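Side-chain contacts in inositol-1-monophosphatase (PDB 2P3N), which hydrolyses phosphate esters with magnesium, releasing inositol from inositol phosphates and fructose 6-phosphate from fructose 1,6-bisphosphate: residues Pro114-Thr119 with Ala181-Ala186; Asp155-Phe160 with Ile171-Ser176; Asn230-Asn235 with Glu241-Val246. One frame throughout, in Å; residues are numbered along the deposited sequence.

Contact 1 of 3, residues Pro114-Thr119 with Ala181-Ala186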
loop_
_atom_site.group_PDB
_atom_site.type_symbol
_atom_site.label_atom_id
_atom_site.label_comp_id
_atom_site.label_asym_id
_atom_site.label_seq_id
_atom_site.Cartn_x
_atom_site.Cartn_y
_atom_site.Cartn_z
ATOM N N PRO A 114 10.072 2.659 -4.027
ATOM C CA PRO A 114 9.564 2.612 -2.648
ATOM C C PRO A 114 8.166 3.176 -2.400
ATOM O O PRO A 114 7.308 2.491 -1.850
ATOM C CB PRO A 114 10.637 3.372 -1.858
ATOM C CG PRO A 114 11.887 3.254 -2.730
ATOM C CD PRO A 114 11.320 3.445 -4.104
ATOM N N ALA A 115 7.937 4.424 -2.790
ATOM C CA ALA A 115 6.637 5.052 -2.564
ATOM C C ALA A 115 5.512 4.386 -3.340
ATOM O O ALA A 115 4.341 4.602 -3.046
ATOM C CB ALA A 115 6.696 6.550 -2.917
ATOM N N LEU A 116 5.860 3.574 -4.326
ATOM C CA LEU A 116 4.840 2.935 -5.130
ATOM C C LEU A 116 4.672 1.471 -4.792
ATOM O O LEU A 116 3.687 0.860 -5.185
ATOM C CB LEU A 116 5.183 3.060 -6.622
ATOM C CG LEU A 116 5.374 4.441 -7.255
ATOM C CD1 LEU A 116 5.651 4.267 -8.742
ATOM C CD2 LEU A 116 4.130 5.300 -7.049
ATOM N N ASN A 117 5.636 0.920 -4.060
ATOM C CA ASN A 117 5.635 -0.497 -3.713
ATOM C C ASN A 117 5.677 -1.348 -4.983
ATOM O O ASN A 117 4.977 -2.347 -5.118
ATOM C CB ASN A 117 4.415 -0.852 -2.870
ATOM C CG ASN A 117 4.630 -0.557 -1.414
ATOM O OD1 ASN A 117 5.462 -1.185 -0.765
ATOM N ND2 ASN A 117 3.897 0.413 -0.891
ATOM N N GLU A 118 6.514 -0.927 -5.919
ATOM C CA GLU A 118 6.673 -1.642 -7.166
ATOM C C GLU A 118 8.087 -2.162 -7.244
ATOM O O GLU A 118 9.043 -1.401 -7.121
ATOM C CB GLU A 118 6.415 -0.713 -8.338
ATOM C CG GLU A 118 5.025 -0.121 -8.325
ATOM C CD GLU A 118 4.753 0.725 -9.539
ATOM O OE1 GLU A 118 3.558 0.876 -9.880
ATOM O OE2 GLU A 118 5.729 1.238 -10.143
ATOM N N THR A 119 8.218 -3.470 -7.421
ATOM C CA THR A 119 9.524 -4.082 -7.529
ATOM C C THR A 119 9.567 -4.872 -8.830
ATOM O O THR A 119 8.966 -5.939 -8.953
ATOM C CB THR A 119 9.838 -5.035 -6.346
ATOM O OG1 THR A 119 9.535 -4.391 -5.099
ATOM C CG2 THR A 119 11.339 -5.382 -6.348
ATOM N N ALA A 181 12.426 2.555 -17.754
ATOM C CA ALA A 181 12.873 1.476 -18.621
ATOM C C ALA A 181 12.102 0.226 -18.247
ATOM O O ALA A 181 11.642 -0.514 -19.111
ATOM C CB ALA A 181 14.357 1.241 -18.439
ATOM N N ALA A 182 11.966 0.010 -16.939
ATOM C CA ALA A 182 11.257 -1.146 -16.383
ATOM C C ALA A 182 9.772 -1.121 -16.721
ATOM O O ALA A 182 9.143 -2.169 -16.859
ATOM C CB ALA A 182 11.441 -1.193 -14.877
ATOM N N TYR A 183 9.214 0.075 -16.849
ATOM C CA TYR A 183 7.812 0.198 -17.183
ATOM C C TYR A 183 7.528 -0.345 -18.577
ATOM O O TYR A 183 6.429 -0.826 -18.836
ATOM C CB TYR A 183 7.369 1.659 -17.079
ATOM C CG TYR A 183 6.845 2.040 -15.708
ATOM C CD1 TYR A 183 6.943 1.154 -14.624
ATOM C CD2 TYR A 183 6.269 3.286 -15.486
ATOM C CE1 TYR A 183 6.480 1.506 -13.347
ATOM C CE2 TYR A 183 5.804 3.650 -14.221
ATOM C CZ TYR A 183 5.914 2.758 -13.156
ATOM O OH TYR A 183 5.475 3.130 -11.902
ATOM N N VAL A 184 8.506 -0.272 -19.478
ATOM C CA VAL A 184 8.283 -0.794 -20.823
ATOM C C VAL A 184 8.273 -2.312 -20.722
ATOM O O VAL A 184 7.505 -2.992 -21.403
ATOM C CB VAL A 184 9.390 -0.352 -21.846
ATOM C CG1 VAL A 184 9.783 1.103 -21.622
ATOM C CG2 VAL A 184 10.590 -1.269 -21.764
ATOM N N GLY A 185 9.132 -2.838 -19.856
ATOM C CA GLY A 185 9.197 -4.274 -19.676
ATOM C C GLY A 185 7.899 -4.807 -19.102
ATOM O O GLY A 185 7.551 -5.957 -19.337
ATOM N N ALA A 186 7.181 -3.969 -18.352
ATOM C CA ALA A 186 5.914 -4.359 -17.726
ATOM C C ALA A 186 4.715 -4.013 -18.595
ATOM O O ALA A 186 3.581 -4.189 -18.174
ATOM C CB ALA A 186 5.768 -3.684 -16.365
#
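Glu118 meets the hydroxyl of Tyr183 through a short hydrogen bond, the two side chains crossing at about a right angle; Tyr183 OH gives its proton to Glu118 OE2 at 2.6 Å. The oxygen receives it on its syn lone pair, the side facing OE1, and lies in the plane of the tyrosine ring at its edge. The carboxylate plane stands steeply, 68°, to the ring plane. Beyond CG the Glu118 chain runs extended, which lets the carboxylate reach the ring although Glu118 CA and Tyr183 CA, the nearest pair of the two segments, lie 10.2 Å apart. This bonded pair is the tight part of the contact, and both residues are buried. OE1 is taken by a salt bridge to Arg188, so the carboxylate is gripped at both oxygens and its rotation is probably fixed. A glutamine in its place would probably leave Arg188 without its charge partner and weaken the hold on the tyrosine hydroxyl. By contrast, partly exposed Leu116 adds one methyl touch, CD1 to Tyr183 OH at 3.4 Å, and little area; it also packs on Leu116 of the second subunit, and Tyr183 on Leu91 of that subunit. Asn117 and Glu118 form a G1 beta bulge in the hairpin between strands 105-113 and 118-123. Helix 177-185 lies against this sheet through Ala182 on Leu120, in the helical layer between the two sheets of the alpha-beta-alpha-beta-alpha fold of the inositol monophosphatase superfamily.

Contact 2 of 3, residues Asp155-Phe160 with Ile171-Ser176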
loop_
_atom_site.group_PDB
_atom_site.type_symbol
_atom_site.label_atom_id
_atom_site.label_comp_id
_atom_site.label_asym_id
_atom_site.label_seq_id
_atom_site.Cartn_x
_atom_site.Cartn_y
_atom_site.Cartn_z
ATOM N N ASP A 155 18.155 20.166 -24.958
ATOM C CA ASP A 155 17.179 20.630 -25.928
ATOM C C ASP A 155 16.464 19.430 -26.520
ATOM O O ASP A 155 15.459 19.572 -27.215
ATOM C CB ASP A 155 17.884 21.396 -27.046
ATOM C CG ASP A 155 18.473 22.714 -26.575
ATOM O OD1 ASP A 155 19.279 22.711 -25.623
ATOM O OD2 ASP A 155 18.129 23.762 -27.165
ATOM N N PHE A 156 17.005 18.250 -26.239
ATOM C CA PHE A 156 16.464 16.990 -26.734
ATOM C C PHE A 156 14.990 16.779 -26.400
ATOM O O PHE A 156 14.148 16.614 -27.289
ATOM C CB PHE A 156 17.280 15.837 -26.157
ATOM C CG PHE A 156 16.853 14.493 -26.645
ATOM C CD1 PHE A 156 15.722 13.875 -26.124
ATOM C CD2 PHE A 156 17.573 13.851 -27.648
ATOM C CE1 PHE A 156 15.310 12.636 -26.595
ATOM C CE2 PHE A 156 17.172 12.609 -28.130
ATOM C CZ PHE A 156 16.037 11.998 -27.602
ATOM N N THR A 157 14.694 16.762 -25.107
ATOM C CA THR A 157 13.341 16.561 -24.619
ATOM C C THR A 157 12.329 17.382 -25.400
ATOM O O THR A 157 11.630 16.847 -26.256
ATOM C CB THR A 157 13.247 16.922 -23.123
ATOM O OG1 THR A 157 14.077 16.032 -22.365
ATOM C CG2 THR A 157 11.820 16.804 -22.637
ATOM N N GLY A 158 12.262 18.676 -25.101
ATOM C CA GLY A 158 11.325 19.561 -25.775
ATOM C C GLY A 158 11.171 19.326 -27.266
ATOM O O GLY A 158 10.077 19.474 -27.811
ATOM N N LYS A 159 12.264 18.966 -27.932
ATOM C CA LYS A 159 12.229 18.708 -29.368
ATOM C C LYS A 159 11.621 17.345 -29.654
ATOM O O LYS A 159 10.738 17.219 -30.506
ATOM C CB LYS A 159 13.642 18.776 -29.964
ATOM C CG LYS A 159 14.143 20.187 -30.198
ATOM C CD LYS A 159 13.303 20.886 -31.259
ATOM C CE LYS A 159 13.662 22.357 -31.373
ATOM N NZ LYS A 159 13.326 23.106 -30.130
ATOM N N PHE A 160 12.100 16.331 -28.939
ATOM C CA PHE A 160 11.605 14.971 -29.107
ATOM C C PHE A 160 10.093 14.936 -28.914
ATOM O O PHE A 160 9.405 14.064 -29.448
ATOM C CB PHE A 160 12.294 14.041 -28.116
ATOM C CG PHE A 160 11.836 12.611 -28.206
ATOM C CD1 PHE A 160 10.784 12.152 -27.424
ATOM C CD2 PHE A 160 12.466 11.718 -29.068
ATOM C CE1 PHE A 160 10.367 10.819 -27.497
ATOM C CE2 PHE A 160 12.055 10.384 -29.147
ATOM C CZ PHE A 160 11.006 9.934 -28.359
ATOM N N ILE A 171 3.070 11.312 -24.613
ATOM C CA ILE A 171 4.456 11.174 -24.166
ATOM C C ILE A 171 4.565 11.434 -22.669
ATOM O O ILE A 171 3.939 12.360 -22.143
ATOM C CB ILE A 171 5.398 12.155 -24.903
ATOM C CG1 ILE A 171 5.425 11.851 -26.406
ATOM C CG2 ILE A 171 6.805 12.047 -24.318
ATOM C CD1 ILE A 171 6.142 10.553 -26.774
ATOM N N ARG A 172 5.368 10.621 -21.984
ATOM C CA ARG A 172 5.540 10.764 -20.541
ATOM C C ARG A 172 6.952 11.111 -20.082
ATOM O O ARG A 172 7.949 10.663 -20.654
ATOM C CB ARG A 172 5.090 9.483 -19.825
ATOM C CG ARG A 172 3.587 9.215 -19.883
ATOM C CD ARG A 172 2.789 10.421 -19.369
ATOM N NE ARG A 172 1.344 10.262 -19.542
ATOM C CZ ARG A 172 0.531 11.225 -19.973
ATOM N NH1 ARG A 172 -0.768 10.989 -20.094
ATOM N NH2 ARG A 172 1.018 12.420 -20.293
ATOM N N ILE A 173 7.005 11.928 -19.035
ATOM C CA ILE A 173 8.250 12.363 -18.405
ATOM C C ILE A 173 7.959 12.245 -16.908
ATOM O O ILE A 173 7.490 13.201 -16.280
ATOM C CB ILE A 173 8.558 13.824 -18.739
ATOM C CG1 ILE A 173 8.792 13.968 -20.240
ATOM C CG2 ILE A 173 9.767 14.286 -17.951
ATOM C CD1 ILE A 173 9.086 15.379 -20.673
ATOM N N LEU A 174 8.242 11.065 -16.354
ATOM C CA LEU A 174 7.960 10.756 -14.955
ATOM C C LEU A 174 9.031 11.144 -13.964
ATOM O O LEU A 174 8.714 11.617 -12.877
ATOM C CB LEU A 174 7.674 9.266 -14.804
ATOM C CG LEU A 174 6.766 8.623 -15.851
ATOM C CD1 LEU A 174 7.507 8.538 -17.187
ATOM C CD2 LEU A 174 6.375 7.229 -15.385
ATOM N N GLY A 175 10.294 10.907 -14.310
ATOM C CA GLY A 175 11.364 11.290 -13.407
ATOM C C GLY A 175 12.385 10.242 -13.033
ATOM O O GLY A 175 13.439 10.585 -12.495
ATOM N N SER A 176 12.095 8.976 -13.316
ATOM C CA SER A 176 13.024 7.909 -12.973
ATOM C C SER A 176 13.442 7.083 -14.179
ATOM O O SER A 176 12.638 6.365 -14.768
ATOM C CB SER A 176 12.406 6.995 -11.905
ATOM O OG SER A 176 13.372 6.097 -11.373
#
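Thr157 and Ile173 reach toward each other tip to tip, Thr157 CG2 touching Ile173 CD1 at 3.7 Å. In the threonine, chi1 of -64° sets OG1 beside the backbone N and leaves CG2 anti to that N, aimed at Ile173; OG1 accepts a hydrogen bond from the backbone N of Tyr153, just before the helix. The other apolar pair lies one helical turn on: Phe160 CE1 stands 4.3 Å from Ile171 CD1, the methyl approaching the ring obliquely. Both isoleucines send their side chains from the strand and its exit toward the helix. These pairs close the beta-alpha-beta unit of strand 147-150, helix 156-167 and strand 170-172, in which the helix packs on the two parallel strands it connects; Phe156 and Phe160 also touch Thr150 on the first of them. Polar interactions lie around this apolar seam. Arg172, the residue between the two isoleucines, is turned off to the other side of the strand and probably binds substrate, as in relatives, while its backbone pairs with Gly148 and Thr150. At the subunit boundary, Ile173 packs on Ile173 of the second subunit, and Lys159 makes a salt bridge to Glu162 of that subunit as well as to Glu162 of its own chain.

Contact 3 of 3, residues Asn230-Asn235 with Glu241-Val246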
loop_
_atom_site.group_PDB
_atom_site.type_symbol
_atom_site.label_atom_id
_atom_site.label_comp_id
_atom_site.label_asym_id
_atom_site.label_seq_id
_atom_site.Cartn_x
_atom_site.Cartn_y
_atom_site.Cartn_z
ATOM N N ASN A 230 23.596 6.238 -25.579
ATOM C CA ASN A 230 22.210 6.548 -25.919
ATOM C C ASN A 230 21.403 5.276 -25.748
ATOM O O ASN A 230 21.902 4.183 -26.028
ATOM C CB ASN A 230 22.089 7.008 -27.372
ATOM C CG ASN A 230 23.362 7.623 -27.902
ATOM O OD1 ASN A 230 23.910 8.556 -27.306
ATOM N ND2 ASN A 230 23.841 7.106 -29.037
ATOM N N PHE A 231 20.151 5.412 -25.317
ATOM C CA PHE A 231 19.307 4.243 -25.098
ATOM C C PHE A 231 17.883 4.338 -25.597
ATOM O O PHE A 231 17.188 5.332 -25.385
ATOM C CB PHE A 231 19.295 3.891 -23.611
ATOM C CG PHE A 231 20.478 3.084 -23.177
ATOM C CD1 PHE A 231 20.512 1.718 -23.396
ATOM C CD2 PHE A 231 21.569 3.692 -22.580
ATOM C CE1 PHE A 231 21.607 0.974 -23.027
ATOM C CE2 PHE A 231 22.668 2.951 -22.212
ATOM C CZ PHE A 231 22.686 1.585 -22.437
ATOM N N ILE A 232 17.459 3.271 -26.261
ATOM C CA ILE A 232 16.113 3.182 -26.793
ATOM C C ILE A 232 15.490 1.879 -26.319
ATOM O O ILE A 232 15.900 0.796 -26.751
ATOM C CB ILE A 232 16.105 3.206 -28.348
ATOM C CG1 ILE A 232 16.763 4.497 -28.855
ATOM C CG2 ILE A 232 14.663 3.102 -28.871
ATOM C CD1 ILE A 232 16.857 4.599 -30.366
ATOM N N PHE A 233 14.521 1.988 -25.412
ATOM C CA PHE A 233 13.809 0.819 -24.890
ATOM C C PHE A 233 12.462 0.746 -25.601
ATOM O O PHE A 233 11.765 1.758 -25.733
ATOM C CB PHE A 233 13.574 0.939 -23.379
ATOM C CG PHE A 233 14.836 1.048 -22.566
ATOM C CD1 PHE A 233 15.473 2.274 -22.407
ATOM C CD2 PHE A 233 15.384 -0.077 -21.953
ATOM C CE1 PHE A 233 16.633 2.376 -21.646
ATOM C CE2 PHE A 233 16.546 0.016 -21.192
ATOM C CZ PHE A 233 17.172 1.244 -21.038
ATOM N N SER A 234 12.084 -0.445 -26.052
ATOM C CA SER A 234 10.821 -0.577 -26.759
ATOM C C SER A 234 10.251 -1.993 -26.689
ATOM O O SER A 234 10.936 -2.930 -26.287
ATOM C CB SER A 234 11.028 -0.175 -28.227
ATOM O OG SER A 234 9.852 0.371 -28.805
ATOM N N ASN A 235 8.988 -2.136 -27.076
ATOM C CA ASN A 235 8.333 -3.439 -27.099
ATOM C C ASN A 235 8.832 -4.261 -28.287
ATOM O O ASN A 235 8.408 -5.402 -28.484
ATOM C CB ASN A 235 6.812 -3.281 -27.205
ATOM C CG ASN A 235 6.399 -2.291 -28.278
ATOM O OD1 ASN A 235 7.124 -2.072 -29.250
ATOM N ND2 ASN A 235 5.216 -1.698 -28.115
ATOM N N GLU A 241 10.391 2.872 -35.813
ATOM C CA GLU A 241 9.570 4.071 -35.911
ATOM C C GLU A 241 10.164 5.141 -34.987
ATOM O O GLU A 241 10.078 6.345 -35.268
ATOM C CB GLU A 241 8.121 3.752 -35.516
ATOM C CG GLU A 241 7.159 3.601 -36.702
ATOM C CD GLU A 241 6.026 2.597 -36.452
ATOM O OE1 GLU A 241 6.274 1.370 -36.539
ATOM O OE2 GLU A 241 4.887 3.036 -36.167
ATOM N N VAL A 242 10.784 4.683 -33.898
ATOM C CA VAL A 242 11.415 5.567 -32.914
ATOM C C VAL A 242 12.879 5.889 -33.278
ATOM O O VAL A 242 13.299 7.048 -33.210
ATOM C CB VAL A 242 11.347 4.941 -31.481
ATOM C CG1 VAL A 242 12.184 5.748 -30.499
ATOM C CG2 VAL A 242 9.900 4.902 -31.003
ATOM N N VAL A 243 13.645 4.872 -33.670
ATOM C CA VAL A 243 15.041 5.083 -34.041
ATOM C C VAL A 243 15.135 6.288 -34.970
ATOM O O VAL A 243 16.024 7.123 -34.831
ATOM C CB VAL A 243 15.644 3.856 -34.772
ATOM C CG1 VAL A 243 17.111 4.104 -35.059
ATOM C CG2 VAL A 243 15.486 2.599 -33.928
ATOM N N LYS A 244 14.197 6.384 -35.907
ATOM C CA LYS A 244 14.193 7.490 -36.858
ATOM C C LYS A 244 13.958 8.838 -36.196
ATOM O O LYS A 244 14.797 9.728 -36.270
ATOM C CB LYS A 244 13.114 7.286 -37.928
ATOM C CG LYS A 244 13.256 8.232 -39.128
ATOM C CD LYS A 244 11.911 8.749 -39.644
ATOM C CE LYS A 244 11.346 9.861 -38.750
ATOM N NZ LYS A 244 12.233 11.062 -38.717
ATOM N N VAL A 245 12.803 8.987 -35.558
ATOM C CA VAL A 245 12.448 10.244 -34.906
ATOM C C VAL A 245 13.528 10.770 -33.974
ATOM O O VAL A 245 13.716 11.979 -33.853
ATOM C CB VAL A 245 11.144 10.107 -34.093
ATOM C CG1 VAL A 245 10.738 11.464 -33.529
ATOM C CG2 VAL A 245 10.044 9.534 -34.972
ATOM N N VAL A 246 14.231 9.857 -33.312
ATOM C CA VAL A 246 15.287 10.243 -32.387
ATOM C C VAL A 246 16.463 10.890 -33.122
ATOM O O VAL A 246 16.952 11.947 -32.714
ATOM C CB VAL A 246 15.780 9.026 -31.597
ATOM C CG1 VAL A 246 16.912 9.428 -30.672
ATOM C CG2 VAL A 246 14.632 8.448 -30.800
#
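Ile232 of strand 230-234 and Val243, in segment 241-246 of helix 239-253, bring their backbones nearest, with CA atoms 7.6 Å apart. The axes of the two short segments pass 9.8 Å from each other and their N-to-C directions differ by 149°, so the helix runs back along the strand, well tilted from strict antiparallel. The chain reverses over the few residues between them, and Asn235 OD1 accepts a hydrogen bond from the backbone N of Leu237 in that turn. Ile232 carries the contact alone on the strand side, set against three valines. Its two branches divide the work. The side chains of Ile232 and Val242 lie alongside, pointing opposite ways, and Ile232 CG2, held anti to the backbone N, meets Val242 CG1 at 4.0 Å. The other branch extends from CG1, with chi2 178°, and sets CD1 over the helix backbone, 4.1 Å from Val243 CA. From there CD1 also reaches Val243 CG2 at 4.3 Å and, one turn further along, Val246 CG2 at 4.5 Å. Phe231 and Phe233 point to the opposite side of the strand, where Ile202 of helix 199-211 receives both. Helix 239-253 thus covers one face of the second sheet of the inositol monophosphatase fold, with helix 199-211 on the other. Val242 also rests on Phe191 of the neighbouring strand. With only carbon atoms touching, the contact has no directional bond to fix its angles: here the pairing probably rests on shape and on burial of apolar surface, with Val243 partly exposed.

Overall arrangement
All three contacts are mainly buried; contacts 1 and 2 also border the second subunit, whereas no other chain touches contact 3. Contacts 2 and 3 share one face of the five-stranded sheet, where helices 156-167 and 239-253 lie side by side: Phe160 CE2 packs on Val246 CG2 at 3.6 Å. Contact 1 instead ties the seven-stranded sheet to helix 177-185, whose Ala181 and Val184 meet Phe233 on the other side of the strand used in contact 3. Chemistry follows place: hydrocarbon fills contacts 2 and 3 between helix and sheet, whereas contact 1 depends on a buried hydrogen bond to a carboxylate that also pairs with an arginine. Leu174, beside Ile173, touches Tyr183, linking contacts 1 and 2.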